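Local coordinates for beta-porphyranase A (Bacteroides plebeius, PDB 4AW7), which cleaves the red-seaweed polysaccharide porphyran at linkages between beta-D-galactopyranose and alpha-L-galactopyranose-6-sulfate, releasing mainly a sulfated disaccharide, at residues A[38-43]-A[367-372]. Numbering follows the deposited sequence.
Sequences LDRSKY and NVKGER
Leu38 N donates a nearly straight bond to Gly370 O at 2.9 Å (170°), while a water accepts from Gly370 N and donates to Leu38 O. Glycine fits here, since at these backbone angles a side chain would collide with Lys369 O. On the buried side, the branched Leu38 packs between the two segments: CG stands anti to the backbone N (chi1 -178°), CD2 lies 4.1 Å from Val368 CG1, and Phe387 touches both residues. The long Arg372 crosses Leu38 at about a right angle, its NH2 4.1 Å from Leu38 CD1 and bonded beyond to Met305 O. A long side chain with several donors, Arg40 serves three backbone carbonyls: NH1 meets Val368 O at 2.9 Å, in the guanidinium plane, and also Trp365 O, while NH2 reaches Gln64 O. With alanine in place of Arg40, these carbonyls would probably lose this donor and a gap open beside Lys369. Packing is looser on the partly exposed side, where the bent Lys369 lays CE 4.1 Å from Arg40 CD and keeps NZ 5.8 Å from Arg40 NE, suiting like charges. The arrangement is consistent with an interdomain seam, where the loop before strand 45-46 of the parallel catalytic barrel meets strand 371-377 of the adjoining mixed beta-sheet.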
ATOM      1  N   LEU A  38     -15.953  -2.586  -0.543  1.00  7.70           N
ATOM      2  CA  LEU A  38     -14.613  -2.897  -1.033  1.00  7.63           C
ATOM      3  C   LEU A  38     -14.469  -2.437  -2.473  1.00  7.94           C
ATOM      4  O   LEU A  38     -15.309  -2.752  -3.340  1.00  9.01           O
ATOM      5  CB  LEU A  38     -14.357  -4.402  -0.968  1.00  7.60           C
ATOM      6  CG  LEU A  38     -12.976  -4.871  -1.409  1.00  7.81           C
ATOM      7  CD1 LEU A  38     -11.855  -4.268  -0.540  1.00  8.84           C
ATOM      8  CD2 LEU A  38     -12.900  -6.378  -1.361  1.00  9.37           C
ATOM      9  N   ASP A  39     -13.425  -1.678  -2.757  1.00  7.10           N
ATOM     10  CA  ASP A  39     -13.111  -1.257  -4.106  1.00  7.05           C
ATOM     11  C   ASP A  39     -12.046  -2.206  -4.632  1.00  7.01           C
ATOM     12  O   ASP A  39     -10.848  -2.036  -4.377  1.00  7.42           O
ATOM     13  CB  ASP A  39     -12.652   0.213  -4.154  1.00  7.77           C
ATOM     14  CG  ASP A  39     -12.490   0.722  -5.548  1.00  8.80           C
ATOM     15  OD1 ASP A  39     -12.314  -0.118  -6.447  1.00  9.75           O
ATOM     16  OD2 ASP A  39     -12.534   1.973  -5.724  1.00 10.54           O
ATOM     17  N   ARG A  40     -12.477  -3.229  -5.372  1.00  7.03           N
ATOM     18  CA  ARG A  40     -11.523  -4.212  -5.868  1.00  6.77           C
ATOM     19  C   ARG A  40     -10.433  -3.564  -6.722  1.00  6.95           C
ATOM     20  O   ARG A  40      -9.298  -4.035  -6.714  1.00  7.02           O
ATOM     21  CB  ARG A  40     -12.232  -5.299  -6.663  1.00  7.19           C
ATOM     22  CG  ARG A  40     -13.062  -6.258  -5.830  1.00  7.38           C
ATOM     23  CD  ARG A  40     -13.692  -7.363  -6.714  1.00  7.52           C
ATOM     24  NE  ARG A  40     -12.694  -8.095  -7.461  1.00  7.54           N
ATOM     25  CZ  ARG A  40     -11.993  -9.116  -6.994  1.00  7.62           C
ATOM     26  NH1 ARG A  40     -12.220  -9.610  -5.784  1.00  8.68           N
ATOM     27  NH2 ARG A  40     -11.046  -9.671  -7.743  1.00  8.55           N
ATOM     28  N   SER A  41     -10.794  -2.513  -7.481  1.00  6.95           N
ATOM     29  CA  SER A  41      -9.840  -1.852  -8.351  1.00  7.23           C
ATOM     30  C   SER A  41      -8.712  -1.150  -7.627  1.00  6.66           C
ATOM     31  O   SER A  41      -7.757  -0.716  -8.247  1.00  6.81           O
ATOM     32  CB  SER A  41     -10.534  -0.871  -9.270  1.00  7.22           C
ATOM     33  OG  SER A  41     -10.815   0.366  -8.618  1.00 10.18           O
ATOM     34  N   LYS A  42      -8.833  -0.999  -6.315  1.00  6.81           N
ATOM     35  CA  LYS A  42      -7.733  -0.447  -5.512  1.00  6.66           C
ATOM     36  C   LYS A  42      -6.703  -1.470  -5.101  1.00  6.50           C
ATOM     37  O   LYS A  42      -5.651  -1.073  -4.609  1.00  6.92           O
ATOM     38  CB  LYS A  42      -8.276   0.339  -4.296  1.00  6.94           C
ATOM     39  CG  LYS A  42      -8.953   1.639  -4.707  1.00  6.75           C
ATOM     40  CD  LYS A  42      -9.450   2.463  -3.550  1.00  6.82           C
ATOM     41  CE  LYS A  42      -9.956   3.842  -3.999  1.00  7.13           C
ATOM     42  NZ  LYS A  42     -10.230   4.711  -2.821  1.00  7.97           N
ATOM     43  N   TYR A  43      -6.967  -2.754  -5.323  1.00  6.42           N
ATOM     44  CA  TYR A  43      -6.167  -3.863  -4.787  1.00  6.41           C
ATOM     45  C   TYR A  43      -5.807  -4.947  -5.765  1.00  6.07           C
ATOM     46  O   TYR A  43      -4.643  -5.349  -5.855  1.00  6.92           O
ATOM     47  CB  TYR A  43      -6.875  -4.496  -3.556  1.00  6.13           C
ATOM     48  CG  TYR A  43      -7.182  -3.477  -2.502  1.00  6.07           C
ATOM     49  CD1 TYR A  43      -6.145  -2.904  -1.741  1.00  6.42           C
ATOM     50  CD2 TYR A  43      -8.451  -2.989  -2.301  1.00  6.07           C
ATOM     51  CE1 TYR A  43      -6.400  -1.902  -0.833  1.00  6.13           C
ATOM     52  CE2 TYR A  43      -8.721  -1.990  -1.391  1.00  6.46           C
ATOM     53  CZ  TYR A  43      -7.683  -1.444  -0.645  1.00  6.69           C
ATOM     54  OH  TYR A  43      -7.980  -0.404   0.226  1.00  7.15           O
ATOM     55  N   ASN A 367     -14.050 -13.014  -6.591  1.00  9.59           N
ATOM     56  CA  ASN A 367     -15.426 -12.724  -6.159  1.00  9.73           C
ATOM     57  C   ASN A 367     -15.582 -11.987  -4.857  1.00  9.25           C
ATOM     58  O   ASN A 367     -16.682 -11.580  -4.526  1.00 11.01           O
ATOM     59  CB  ASN A 367     -16.321 -13.983  -6.218  1.00 11.15           C
ATOM     60  CG  ASN A 367     -16.501 -14.481  -7.665  1.00 14.96           C
ATOM     61  OD1 ASN A 367     -16.998 -13.747  -8.503  1.00 20.83           O
ATOM     62  ND2 ASN A 367     -16.072 -15.678  -7.925  1.00 24.79           N
ATOM     63  N   VAL A 368     -14.490 -11.758  -4.129  1.00  8.33           N
ATOM     64  CA  VAL A 368     -14.588 -11.074  -2.848  1.00  8.32           C
ATOM     65  C   VAL A 368     -14.907  -9.600  -3.100  1.00  8.92           C
ATOM     66  O   VAL A 368     -14.175  -8.895  -3.777  1.00  9.41           O
ATOM     67  CB  VAL A 368     -13.312 -11.213  -1.997  1.00  7.99           C
ATOM     68  CG1 VAL A 368     -13.409 -10.380  -0.709  1.00  9.52           C
ATOM     69  CG2 VAL A 368     -13.011 -12.687  -1.692  1.00  9.49           C
ATOM     70  N   LYS A 369     -15.999  -9.163  -2.534  1.00  8.73           N
ATOM     71  CA  LYS A 369     -16.509  -7.803  -2.657  1.00  9.83           C
ATOM     72  C   LYS A 369     -17.659  -7.616  -1.668  1.00  9.49           C
ATOM     73  O   LYS A 369     -18.058  -8.570  -0.974  1.00  9.65           O
ATOM     74  CB  LYS A 369     -16.924  -7.517  -4.086  1.00 13.39           C
ATOM     75  CG  LYS A 369     -18.098  -8.313  -4.481  1.00 15.08           C
ATOM     76  CD  LYS A 369     -18.676  -8.014  -5.875  1.00 23.09           C
ATOM     77  CE  LYS A 369     -17.717  -8.301  -6.949  1.00 29.95           C
ATOM     78  NZ  LYS A 369     -18.414  -8.830  -8.162  1.00 34.91           N
ATOM     79  N   GLY A 370     -18.227  -6.425  -1.649  1.00  9.00           N
ATOM     80  CA  GLY A 370     -19.324  -6.116  -0.777  1.00  9.42           C
ATOM     81  C   GLY A 370     -19.016  -5.061   0.234  1.00  8.56           C
ATOM     82  O   GLY A 370     -17.905  -4.516   0.283  1.00  9.82           O
ATOM     83  N   GLU A 371     -19.979  -4.777   1.088  1.00  8.23           N
ATOM     84  CA  GLU A 371     -19.811  -3.817   2.163  1.00  8.33           C
ATOM     85  C   GLU A 371     -19.040  -4.439   3.296  1.00  8.01           C
ATOM     86  O   GLU A 371     -19.298  -5.562   3.724  1.00  8.49           O
ATOM     87  CB  GLU A 371     -21.159  -3.335   2.660  1.00  9.10           C
ATOM     88  CG  GLU A 371     -21.851  -2.414   1.623  1.00 13.19           C
ATOM     89  CD  GLU A 371     -23.228  -1.981   2.023  1.00 14.04           C
ATOM     90  OE1 GLU A 371     -24.043  -2.870   2.292  1.00 15.75           O
ATOM     91  OE2 GLU A 371     -23.489  -0.766   2.013  1.00 17.99           O
ATOM     92  N   ARG A 372     -18.075  -3.714   3.823  1.00  7.54           N
ATOM     93  CA  ARG A 372     -17.416  -4.131   5.033  1.00  7.33           C
ATOM     94  C   ARG A 372     -18.442  -4.348   6.131  1.00  7.61           C
ATOM     95  O   ARG A 372     -19.402  -3.583   6.253  1.00  8.03           O
ATOM     96  CB  ARG A 372     -16.419  -3.058   5.479  1.00  7.59           C
ATOM     97  CG  ARG A 372     -15.184  -2.991   4.647  1.00  7.24           C
ATOM     98  CD  ARG A 372     -14.429  -1.705   4.907  1.00  7.11           C
ATOM     99  NE  ARG A 372     -13.113  -1.693   4.251  1.00  7.24           N
ATOM    100  CZ  ARG A 372     -12.912  -1.442   2.963  1.00  6.88           C
ATOM    101  NH1 ARG A 372     -13.892  -1.105   2.128  1.00  7.43           N
ATOM    102  NH2 ARG A 372     -11.685  -1.532   2.478  1.00  7.01           N
TER
HETATM  103  O   HOH W   1     -17.640  -4.119  -3.208  1.00 13.95           O